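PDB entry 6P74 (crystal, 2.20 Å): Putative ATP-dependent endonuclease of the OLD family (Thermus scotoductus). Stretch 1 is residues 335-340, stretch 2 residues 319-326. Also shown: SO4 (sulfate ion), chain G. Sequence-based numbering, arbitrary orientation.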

ATOM      1  N   VAL A 335      11.232   3.696 -17.637  1.00 70.46           N
ATOM      2  CA  VAL A 335      12.388   4.391 -18.164  1.00 74.13           C
ATOM      3  C   VAL A 335      12.437   5.713 -17.427  1.00 74.21           C
ATOM      4  O   VAL A 335      11.393   6.331 -17.205  1.00 67.60           O
ATOM      5  CB  VAL A 335      12.257   4.588 -19.696  1.00 75.32           C
ATOM      6  CG1 VAL A 335      13.252   5.595 -20.222  1.00 69.00           C
ATOM      7  CG2 VAL A 335      12.419   3.243 -20.405  1.00 84.03           C
ATOM      8  N   VAL A 336      13.623   6.119 -16.988  1.00 77.79           N
ATOM      9  CA  VAL A 336      13.811   7.396 -16.308  1.00 68.14           C
ATOM     10  C   VAL A 336      14.692   8.281 -17.170  1.00 67.16           C
ATOM     11  O   VAL A 336      15.715   7.826 -17.686  1.00 76.10           O
ATOM     12  CB  VAL A 336      14.444   7.213 -14.924  1.00 69.49           C
ATOM     13  CG1 VAL A 336      14.578   8.567 -14.231  1.00 64.90           C
ATOM     14  CG2 VAL A 336      13.642   6.234 -14.102  1.00 74.94           C
ATOM     15  N   SER A 337      14.315   9.552 -17.300  1.00 57.74           N
ATOM     16  CA  SER A 337      15.043  10.528 -18.099  1.00 59.93           C
ATOM     17  C   SER A 337      15.470  11.695 -17.228  1.00 61.30           C
ATOM     18  O   SER A 337      14.784  12.042 -16.264  1.00 65.40           O
ATOM     19  CB  SER A 337      14.182  11.091 -19.261  1.00 66.62           C
ATOM     20  OG  SER A 337      13.483  10.053 -19.909  1.00 73.89           O
ATOM     21  N   TYR A 338      16.575  12.328 -17.618  1.00 66.87           N
ATOM     22  CA  TYR A 338      17.205  13.425 -16.890  1.00 66.25           C
ATOM     23  C   TYR A 338      18.317  13.996 -17.757  1.00 69.97           C
ATOM     24  O   TYR A 338      18.771  13.358 -18.713  1.00 71.74           O
ATOM     25  CB  TYR A 338      17.765  12.963 -15.535  1.00 68.25           C
ATOM     26  CG  TYR A 338      18.699  11.769 -15.629  1.00 65.55           C
ATOM     27  CD1 TYR A 338      20.057  11.939 -15.901  1.00 65.72           C
ATOM     28  CD2 TYR A 338      18.227  10.483 -15.466  1.00 66.46           C
ATOM     29  CE1 TYR A 338      20.921  10.856 -16.014  1.00 70.60           C
ATOM     30  CE2 TYR A 338      19.093   9.374 -15.560  1.00 76.83           C
ATOM     31  CZ  TYR A 338      20.443   9.570 -15.829  1.00 76.69           C
ATOM     32  OH  TYR A 338      21.312   8.488 -15.935  1.00 74.44           O
ATOM     33  N   VAL A 339      18.748  15.209 -17.421  1.00 63.71           N
ATOM     34  CA  VAL A 339      19.884  15.799 -18.118  1.00 62.18           C
ATOM     35  C   VAL A 339      21.146  15.038 -17.719  1.00 67.79           C
ATOM     36  O   VAL A 339      21.482  14.942 -16.534  1.00 68.52           O
ATOM     37  CB  VAL A 339      20.010  17.294 -17.805  1.00 62.24           C
ATOM     38  CG1 VAL A 339      21.121  17.882 -18.626  1.00 68.96           C
ATOM     39  CG2 VAL A 339      18.700  18.024 -18.113  1.00 56.75           C
ATOM     40  N   ARG A 340      21.835  14.475 -18.709  1.00 74.68           N
ATOM     41  CA  ARG A 340      23.088  13.772 -18.472  1.00 78.20           C
ATOM     42  C   ARG A 340      24.188  14.748 -18.069  1.00 85.99           C
ATOM     43  O   ARG A 340      24.169  15.924 -18.435  1.00 88.29           O
ATOM     44  CB  ARG A 340      23.516  12.996 -19.721  1.00 80.34           C
ATOM     45  CG  ARG A 340      22.540  11.911 -20.159  1.00 85.97           C
ATOM     46  CD  ARG A 340      23.056  11.095 -21.355  1.00101.33           C
ATOM     47  NE  ARG A 340      24.284  10.354 -21.036  1.00118.05           N
ATOM     48  CZ  ARG A 340      24.351   9.272 -20.252  1.00124.79           C
ATOM     49  NH1 ARG A 340      23.255   8.776 -19.680  1.00124.72           N
ATOM     50  NH2 ARG A 340      25.527   8.688 -20.024  1.00123.65           N
TER
HETATM   51  S   SO4 G 606      18.618   9.945 -20.123  1.00209.09           S
HETATM   52  O1  SO4 G 606      19.388  10.198 -21.336  1.00212.09           O
HETATM   53  O2  SO4 G 606      19.240  10.653 -19.011  1.00210.69           O
HETATM   54  O3  SO4 G 606      17.256  10.433 -20.312  1.00211.25           O
HETATM   55  O4  SO4 G 606      18.601   8.514 -19.835  1.00205.40           O
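Stretch 2 319-326: RFEALRLV

A strand pairing is best read as an account of its polar backbone atoms, and the short antiparallel contact in this OLD-family protein makes a compact example. Residues 323-326 of stretch 2 form a strand that lies beside strand 335-337 of stretch 1. Their N-to-C directions differ by 155°, so the two run antiparallel with some twist, and their axes approach to 4.6 Å.

The register turns on one hydrogen-bonded pair, S337 with L325. L325 N donates to S337 O at 2.8 Å, nearly straight at 168°, and S337 N returns the bond to L325 O, also at 2.8 Å, with an angle of 156°. Both residues thus satisfy their backbone NH and CO across the gap. The same carbonyls accept a second, softer approach: R324 CA lies 3.3 Å from S337 O, and V336 CA lies 3.3 Å from L325 O, each as a CA-H...O contact. At the neighbouring non-hydrogen-bonded pair, V336 with V326, the side chains share one face of the sheet and meet at 3.9 Å between V336 CG2 and V326 CG2. The S337 and L325 side chains occupy the other face.

Water 1 extends this network. It donates to L325 O and to V335 O, both at 3.0 Å, and lies 2.7 Å from S337 OG in a hydrogen bond, linking a carbonyl of each strand to the serine hydroxyl. V335 O also receives a CA-H...O contact from V326 CA at 3.5 Å.

Before its strand, stretch 2 folds through a type I turn from F320 to L323, closed by L323 N donating to F320 O at 3.2 Å. R324 steadies this region from within: its NH1 donates to E321 O at 2.7 Å and to L323 O at 2.9 Å, satisfying two carbonyls with one nitrogen, while its NE and NH2 are bonded elsewhere in the structure. R324 CD also packs 3.8 Å from Y338 CB. A weak bond of 3.2 Å runs from F320 N to E321 OE1. Beyond the paired residues the contact becomes apolar, with V339 CG2 resting 3.8 Å from F320 CD1.

Y338 N finds its acceptors in the sulfate ion, probably a guest from the crystallisation liquor: it makes weak hydrogen bonds to SO4 O3 and SO4 O2, each at 3.4 Å. SO4 O2 also lies over one face of the tyrosine ring. The general lesson is that water, ions and arginine can supply partners that the opposing strand does not.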

ATOM      1  N   ARG A 319      15.443  24.801 -13.118  1.00 64.74           N
ATOM      2  CA  ARG A 319      16.281  23.948 -12.293  1.00 69.76           C
ATOM      3  C   ARG A 319      16.073  22.645 -13.069  1.00 64.99           C
ATOM      4  O   ARG A 319      15.086  21.930 -12.867  1.00 67.57           O
ATOM      5  CB  ARG A 319      15.707  23.922 -10.873  1.00 74.43           C
ATOM      6  CG  ARG A 319      16.685  23.602  -9.782  1.00 84.11           C
ATOM      7  CD  ARG A 319      16.013  23.786  -8.426  1.00 94.73           C
ATOM      8  NE  ARG A 319      16.112  25.149  -7.902  1.00 92.98           N
ATOM      9  CZ  ARG A 319      16.990  25.511  -6.966  1.00 90.41           C
ATOM     10  NH1 ARG A 319      17.827  24.609  -6.452  1.00 82.69           N
ATOM     11  NH2 ARG A 319      17.020  26.764  -6.530  1.00 94.82           N
ATOM     12  N   PHE A 320      16.997  22.333 -13.979  1.00 70.64           N
ATOM     13  CA  PHE A 320      16.766  21.231 -14.908  1.00 72.12           C
ATOM     14  C   PHE A 320      17.624  20.121 -14.307  1.00 66.96           C
ATOM     15  O   PHE A 320      17.326  18.944 -14.538  1.00 61.97           O
ATOM     16  CB  PHE A 320      17.131  21.462 -16.383  1.00 62.63           C
ATOM     17  CG  PHE A 320      18.487  22.060 -16.585  1.00 65.44           C
ATOM     18  CD1 PHE A 320      19.628  21.280 -16.479  1.00 64.33           C
ATOM     19  CD2 PHE A 320      18.626  23.408 -16.912  1.00 64.80           C
ATOM     20  CE1 PHE A 320      20.893  21.836 -16.670  1.00 68.67           C
ATOM     21  CE2 PHE A 320      19.884  23.978 -17.103  1.00 59.09           C
ATOM     22  CZ  PHE A 320      21.018  23.192 -16.985  1.00 67.02           C
ATOM     23  N   GLU A 321      18.650  20.453 -13.516  1.00 61.86           N
ATOM     24  CA  GLU A 321      19.439  19.395 -12.895  1.00 70.88           C
ATOM     25  C   GLU A 321      18.588  18.538 -11.969  1.00 65.36           C
ATOM     26  O   GLU A 321      18.872  17.349 -11.796  1.00 60.74           O
ATOM     27  CB  GLU A 321      20.630  19.976 -12.115  1.00 76.92           C
ATOM     28  CG  GLU A 321      21.613  20.788 -12.967  1.00 78.49           C
ATOM     29  CD  GLU A 321      21.194  22.245 -13.126  1.00 81.68           C
ATOM     30  OE1 GLU A 321      20.014  22.575 -12.858  1.00 81.88           O
ATOM     31  OE2 GLU A 321      22.050  23.066 -13.516  1.00 80.82           O
ATOM     32  N   ALA A 322      17.552  19.123 -11.359  1.00 63.69           N
ATOM     33  CA  ALA A 322      16.731  18.385 -10.398  1.00 69.94           C
ATOM     34  C   ALA A 322      15.804  17.368 -11.058  1.00 71.29           C
ATOM     35  O   ALA A 322      15.376  16.415 -10.394  1.00 70.67           O
ATOM     36  CB  ALA A 322      15.895  19.351  -9.570  1.00 66.96           C
ATOM     37  N   LEU A 323      15.534  17.521 -12.352  1.00 66.52           N
ATOM     38  CA  LEU A 323      14.431  16.832 -12.997  1.00 57.59           C
ATOM     39  C   LEU A 323      14.745  15.378 -13.286  1.00 61.81           C
ATOM     40  O   LEU A 323      15.813  15.049 -13.821  1.00 68.95           O
ATOM     41  CB  LEU A 323      14.063  17.551 -14.291  1.00 61.21           C
ATOM     42  CG  LEU A 323      13.408  18.915 -14.046  1.00 60.35           C
ATOM     43  CD1 LEU A 323      13.151  19.660 -15.350  1.00 57.27           C
ATOM     44  CD2 LEU A 323      12.126  18.762 -13.213  1.00 61.20           C
ATOM     45  N   ARG A 324      13.801  14.515 -12.920  1.00 62.15           N
ATOM     46  CA  ARG A 324      13.774  13.113 -13.312  1.00 63.90           C
ATOM     47  C   ARG A 324      12.375  12.827 -13.817  1.00 64.10           C
ATOM     48  O   ARG A 324      11.404  13.008 -13.070  1.00 64.56           O
ATOM     49  CB  ARG A 324      14.094  12.171 -12.135  1.00 65.51           C
ATOM     50  CG  ARG A 324      15.288  12.544 -11.282  1.00 66.49           C
ATOM     51  CD  ARG A 324      16.583  12.328 -12.032  1.00 66.41           C
ATOM     52  NE  ARG A 324      17.703  12.617 -11.152  1.00 73.27           N
ATOM     53  CZ  ARG A 324      18.287  13.803 -11.055  1.00 67.68           C
ATOM     54  NH1 ARG A 324      17.871  14.819 -11.815  1.00 55.02           N
ATOM     55  NH2 ARG A 324      19.283  13.963 -10.200  1.00 64.64           N
ATOM     56  N   LEU A 325      12.262  12.355 -15.055  1.00 62.87           N
ATOM     57  CA  LEU A 325      10.958  12.059 -15.651  1.00 64.72           C
ATOM     58  C   LEU A 325      10.815  10.551 -15.830  1.00 62.71           C
ATOM     59  O   LEU A 325      11.673   9.908 -16.447  1.00 66.89           O
ATOM     60  CB  LEU A 325      10.785  12.817 -16.973  1.00 66.84           C
ATOM     61  CG  LEU A 325       9.594  12.541 -17.896  1.00 73.14           C
ATOM     62  CD1 LEU A 325       8.276  12.684 -17.191  1.00 76.48           C
ATOM     63  CD2 LEU A 325       9.647  13.510 -19.066  1.00 80.37           C
ATOM     64  N   VAL A 326       9.744   9.989 -15.272  1.00 66.86           N
ATOM     65  CA  VAL A 326       9.559   8.542 -15.149  1.00 71.23           C
ATOM     66  C   VAL A 326       8.310   8.146 -15.926  1.00 77.18           C
ATOM     67  O   VAL A 326       7.244   8.739 -15.732  1.00 77.27           O
ATOM     68  CB  VAL A 326       9.437   8.103 -13.674  1.00 72.42           C
ATOM     69  CG1 VAL A 326       9.206   6.577 -13.557  1.00 73.79           C
ATOM     70  CG2 VAL A 326      10.666   8.494 -12.886  1.00 69.61           C
TER
HETATM   71  O   HOH W   1      11.345   8.587 -19.110  1.00 69.83           O